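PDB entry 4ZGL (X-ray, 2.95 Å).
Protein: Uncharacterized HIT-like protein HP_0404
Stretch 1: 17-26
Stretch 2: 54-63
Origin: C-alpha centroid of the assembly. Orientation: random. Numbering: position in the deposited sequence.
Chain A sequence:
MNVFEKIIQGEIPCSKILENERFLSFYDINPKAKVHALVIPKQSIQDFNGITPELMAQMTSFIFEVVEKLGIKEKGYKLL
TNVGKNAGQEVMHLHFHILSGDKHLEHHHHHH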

# COMPACT_ATOMS: atom_id res chain seq x y z
N ILE A 17 9.90 1.28 16.39
CA ILE A 17 8.64 1.93 16.73
C ILE A 17 7.72 0.91 17.40
O ILE A 17 7.23 1.14 18.50
CB ILE A 17 7.96 2.52 15.48
CG1 ILE A 17 8.81 3.67 14.92
CG2 ILE A 17 6.55 3.00 15.81
CD1 ILE A 17 8.46 4.12 13.52
N LEU A 18 7.50 -0.20 16.70
CA LEU A 18 6.69 -1.30 17.21
C LEU A 18 7.22 -2.61 16.65
O LEU A 18 7.82 -2.63 15.57
CB LEU A 18 5.22 -1.13 16.80
CG LEU A 18 4.18 -1.92 17.63
CD1 LEU A 18 3.76 -1.25 18.96
CD2 LEU A 18 2.93 -2.15 16.78
N GLU A 19 7.00 -3.70 17.37
CA GLU A 19 7.41 -5.03 16.93
C GLU A 19 6.43 -6.09 17.40
O GLU A 19 5.77 -5.94 18.43
CB GLU A 19 8.80 -5.34 17.48
CG GLU A 19 9.37 -6.69 17.04
CD GLU A 19 10.78 -6.93 17.54
OE1 GLU A 19 11.17 -6.34 18.58
OE2 GLU A 19 11.51 -7.72 16.89
N ASN A 20 6.35 -7.18 16.64
CA ASN A 20 5.57 -8.34 17.05
C ASN A 20 6.14 -9.60 16.38
O ASN A 20 7.16 -9.50 15.69
CB ASN A 20 4.07 -8.10 16.78
CG ASN A 20 3.65 -8.42 15.35
OD1 ASN A 20 4.45 -8.88 14.54
ND2 ASN A 20 2.38 -8.17 15.04
N GLU A 21 5.51 -10.75 16.60
CA GLU A 21 6.06 -12.06 16.16
C GLU A 21 6.40 -12.09 14.67
O GLU A 21 7.34 -12.78 14.28
CB GLU A 21 5.15 -13.33 16.40
CG GLU A 21 4.02 -13.29 17.47
CD GLU A 21 4.53 -13.00 18.88
OE1 GLU A 21 5.74 -13.18 19.12
OE2 GLU A 21 3.72 -12.60 19.74
N ARG A 22 5.59 -11.42 13.85
CA ARG A 22 5.72 -11.50 12.40
C ARG A 22 6.20 -10.21 11.72
O ARG A 22 6.65 -10.26 10.57
CB ARG A 22 4.39 -11.94 11.78
CG ARG A 22 4.03 -13.40 12.02
CD ARG A 22 2.71 -13.75 11.36
NE ARG A 22 2.19 -15.10 11.59
CZ ARG A 22 1.67 -15.49 12.76
NH1 ARG A 22 1.67 -14.66 13.79
NH2 ARG A 22 1.20 -16.72 12.90
N PHE A 23 6.11 -9.07 12.40
CA PHE A 23 6.45 -7.78 11.79
C PHE A 23 7.31 -6.90 12.69
O PHE A 23 7.41 -7.12 13.89
CB PHE A 23 5.18 -7.01 11.42
CG PHE A 23 4.30 -7.74 10.46
CD1 PHE A 23 4.52 -7.66 9.09
CD2 PHE A 23 3.25 -8.51 10.92
CE1 PHE A 23 3.71 -8.35 8.21
CE2 PHE A 23 2.43 -9.19 10.04
CZ PHE A 23 2.66 -9.11 8.69
N LEU A 24 7.91 -5.90 12.07
CA LEU A 24 8.76 -4.95 12.78
C LEU A 24 8.65 -3.59 12.09
O LEU A 24 8.65 -3.52 10.86
CB LEU A 24 10.21 -5.43 12.77
CG LEU A 24 11.25 -4.49 13.40
CD1 LEU A 24 11.70 -4.98 14.76
CD2 LEU A 24 12.45 -4.35 12.47
N SER A 25 8.56 -2.53 12.88
CA SER A 25 8.52 -1.17 12.35
C SER A 25 9.61 -0.32 12.98
O SER A 25 9.95 -0.51 14.15
CB SER A 25 7.16 -0.52 12.59
OG SER A 25 7.07 0.73 11.93
N PHE A 26 10.15 0.61 12.21
CA PHE A 26 11.21 1.50 12.67
C PHE A 26 11.32 2.73 11.79
O PHE A 26 10.83 2.75 10.66
CB PHE A 26 12.55 0.76 12.72
CG PHE A 26 12.92 0.09 11.42
CD1 PHE A 26 13.71 0.75 10.49
CD2 PHE A 26 12.49 -1.19 11.14
CE1 PHE A 26 14.04 0.14 9.29
CE2 PHE A 26 12.82 -1.81 9.95
CZ PHE A 26 13.60 -1.14 9.02
N GLU A 54 -3.05 -13.76 3.36
CA GLU A 54 -3.14 -14.02 4.82
C GLU A 54 -2.22 -13.18 5.67
O GLU A 54 -2.58 -12.78 6.77
CB GLU A 54 -2.87 -15.51 5.13
CG GLU A 54 -4.03 -16.34 4.60
CD GLU A 54 -5.29 -16.38 5.51
OE1 GLU A 54 -6.33 -15.66 5.32
OE2 GLU A 54 -5.23 -17.20 6.45
N LEU A 55 -1.02 -12.94 5.16
CA LEU A 55 0.01 -12.23 5.90
C LEU A 55 -0.16 -10.72 5.75
O LEU A 55 0.19 -9.96 6.66
CB LEU A 55 1.39 -12.65 5.39
CG LEU A 55 2.62 -12.13 6.13
CD1 LEU A 55 2.70 -12.70 7.54
CD2 LEU A 55 3.87 -12.48 5.34
N MET A 56 -0.70 -10.30 4.62
CA MET A 56 -0.97 -8.89 4.36
C MET A 56 -2.18 -8.42 5.16
O MET A 56 -2.30 -7.24 5.49
CB MET A 56 -1.18 -8.66 2.87
CG MET A 56 -1.32 -7.21 2.45
SD MET A 56 0.08 -6.14 2.87
CE MET A 56 -0.58 -4.49 2.53
N ALA A 57 -3.08 -9.35 5.48
CA ALA A 57 -4.16 -9.09 6.43
C ALA A 57 -3.57 -8.73 7.79
O ALA A 57 -3.97 -7.74 8.41
CB ALA A 57 -5.07 -10.30 6.56
N GLN A 58 -2.61 -9.54 8.24
CA GLN A 58 -1.98 -9.34 9.54
C GLN A 58 -1.09 -8.10 9.56
O GLN A 58 -0.93 -7.46 10.60
CB GLN A 58 -1.19 -10.59 9.93
CG GLN A 58 -2.04 -11.86 9.97
CD GLN A 58 -1.31 -13.05 10.55
OE1 GLN A 58 -0.08 -13.12 10.52
NE2 GLN A 58 -2.06 -14.01 11.08
N MET A 59 -0.51 -7.77 8.41
CA MET A 59 0.29 -6.55 8.27
C MET A 59 -0.59 -5.31 8.31
O MET A 59 -0.20 -4.30 8.89
CB MET A 59 1.06 -6.56 6.95
CG MET A 59 2.06 -5.42 6.82
SD MET A 59 2.91 -5.46 5.24
CE MET A 59 4.58 -5.92 5.72
N THR A 60 -1.75 -5.38 7.68
CA THR A 60 -2.72 -4.28 7.69
C THR A 60 -3.11 -3.96 9.13
O THR A 60 -3.17 -2.79 9.52
CB THR A 60 -3.98 -4.66 6.90
OG1 THR A 60 -3.62 -4.95 5.55
CG2 THR A 60 -5.01 -3.54 6.93
N SER A 61 -3.35 -5.01 9.90
CA SER A 61 -3.63 -4.89 11.32
C SER A 61 -2.45 -4.22 12.05
O SER A 61 -2.64 -3.32 12.87
CB SER A 61 -3.90 -6.27 11.92
OG SER A 61 -4.63 -6.16 13.12
N PHE A 62 -1.25 -4.68 11.73
CA PHE A 62 -0.02 -4.12 12.31
C PHE A 62 0.20 -2.67 11.91
O PHE A 62 0.68 -1.87 12.71
CB PHE A 62 1.18 -4.97 11.88
CG PHE A 62 2.47 -4.58 12.54
CD1 PHE A 62 2.71 -4.90 13.86
CD2 PHE A 62 3.45 -3.90 11.83
CE1 PHE A 62 3.90 -4.55 14.48
CE2 PHE A 62 4.64 -3.54 12.43
CZ PHE A 62 4.87 -3.87 13.76
N ILE A 63 -0.15 -2.32 10.67
CA ILE A 63 0.00 -0.95 10.17
C ILE A 63 -0.88 0.02 10.95
O ILE A 63 -0.45 1.12 11.28
CB ILE A 63 -0.29 -0.86 8.66
CG1 ILE A 63 0.87 -1.47 7.87
CG2 ILE A 63 -0.49 0.59 8.22
CD1 ILE A 63 0.56 -1.75 6.42

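Stretch 1 is a hairpin, two strands joined by a tight turn, and it packs against the helix of stretch 2. The second strand, 23-26, runs at 36° to the helix, their axes coming within 9.7 Å of each other. No hydrogen bond crosses the interface; about 500 Å² of surface, counting both sides, is buried mainly by packing around two phenylalanines, Phe23 from the strand and Phe62 from the helix.

The hairpin is held by its own backbone bonds: Ile17 N to Ser25 O, Ser25 N to Leu18 O and Asn20 N to Phe23 O. Ile17 itself is buried but lies beyond reach of the helix. Leu18 is the first residue to meet it. Its CA-to-CB bond points toward the helix, and its t, p rotamer brings CD2 to 3.5 Å from Phe62 CE1, an aliphatic branch against an aromatic ring. The alternation of a strand then turns Glu19 away, which leaves its charged side chain free to bond elsewhere in the structure through OE2.

Asn20 serves two purposes. Its OD1 accepts from Arg22 N (2.9 Å) and from Phe23 N (2.7 Å), so the side chain ties down the turn that it opens. The other end of the same amide faces the helix, with Asn20 ND2 3.5 Å from Phe62 CD1. Glu21, at the exposed turn, does not touch the helix, and a charged residue is easily accommodated there.

Arg22 is exposed yet still covers the border of the contact with the aliphatic part of its side chain. Its CD lies 4.0 Å from Leu55 CD1 and 3.0 Å from Gln58 OE1. That oxygen sits over one face of the guanidinium, and although Arg22 NE is 3.2 Å from Gln58 OE1, the angle is too poor for a hydrogen bond. Long, polar-ended chains suit this edge, where carbon can pack while the polar ends remain near solvent.

Phe23 is the strand's main contribution, with 128 Å² covered by the helix. Its ring reaches the helix backbone: CZ lies 3.3 Å from Leu55 O, which is at the ring edge, while Met59 CA lies over one face. Phe23 CE1 packs 3.4 Å from Met59 CB, and Phe23 CZ 3.8 Å from Leu55 CD1; Leu55 starts sideways, but its end comes nearer. Phe23 CB, in turn, lies over the face of Phe62, 3.6 Å from that ring's centroid, in a CH-pi contact. The two rings are nearly parallel, at 23°, but slid apart with centroids 5.5 Å away, so they barely overlap and cover different parts of the interface.

Leu24 points away, its apolar side chain buried on the other side of the strand. Ser25 turns back toward the helix, and its CB comes to 3.9 Å from Phe62 CE2; the small side chain fits beside the large ring, while OG is hydrogen-bonded elsewhere in the structure. Phe26 ends the stretch buried but out of the helix's reach.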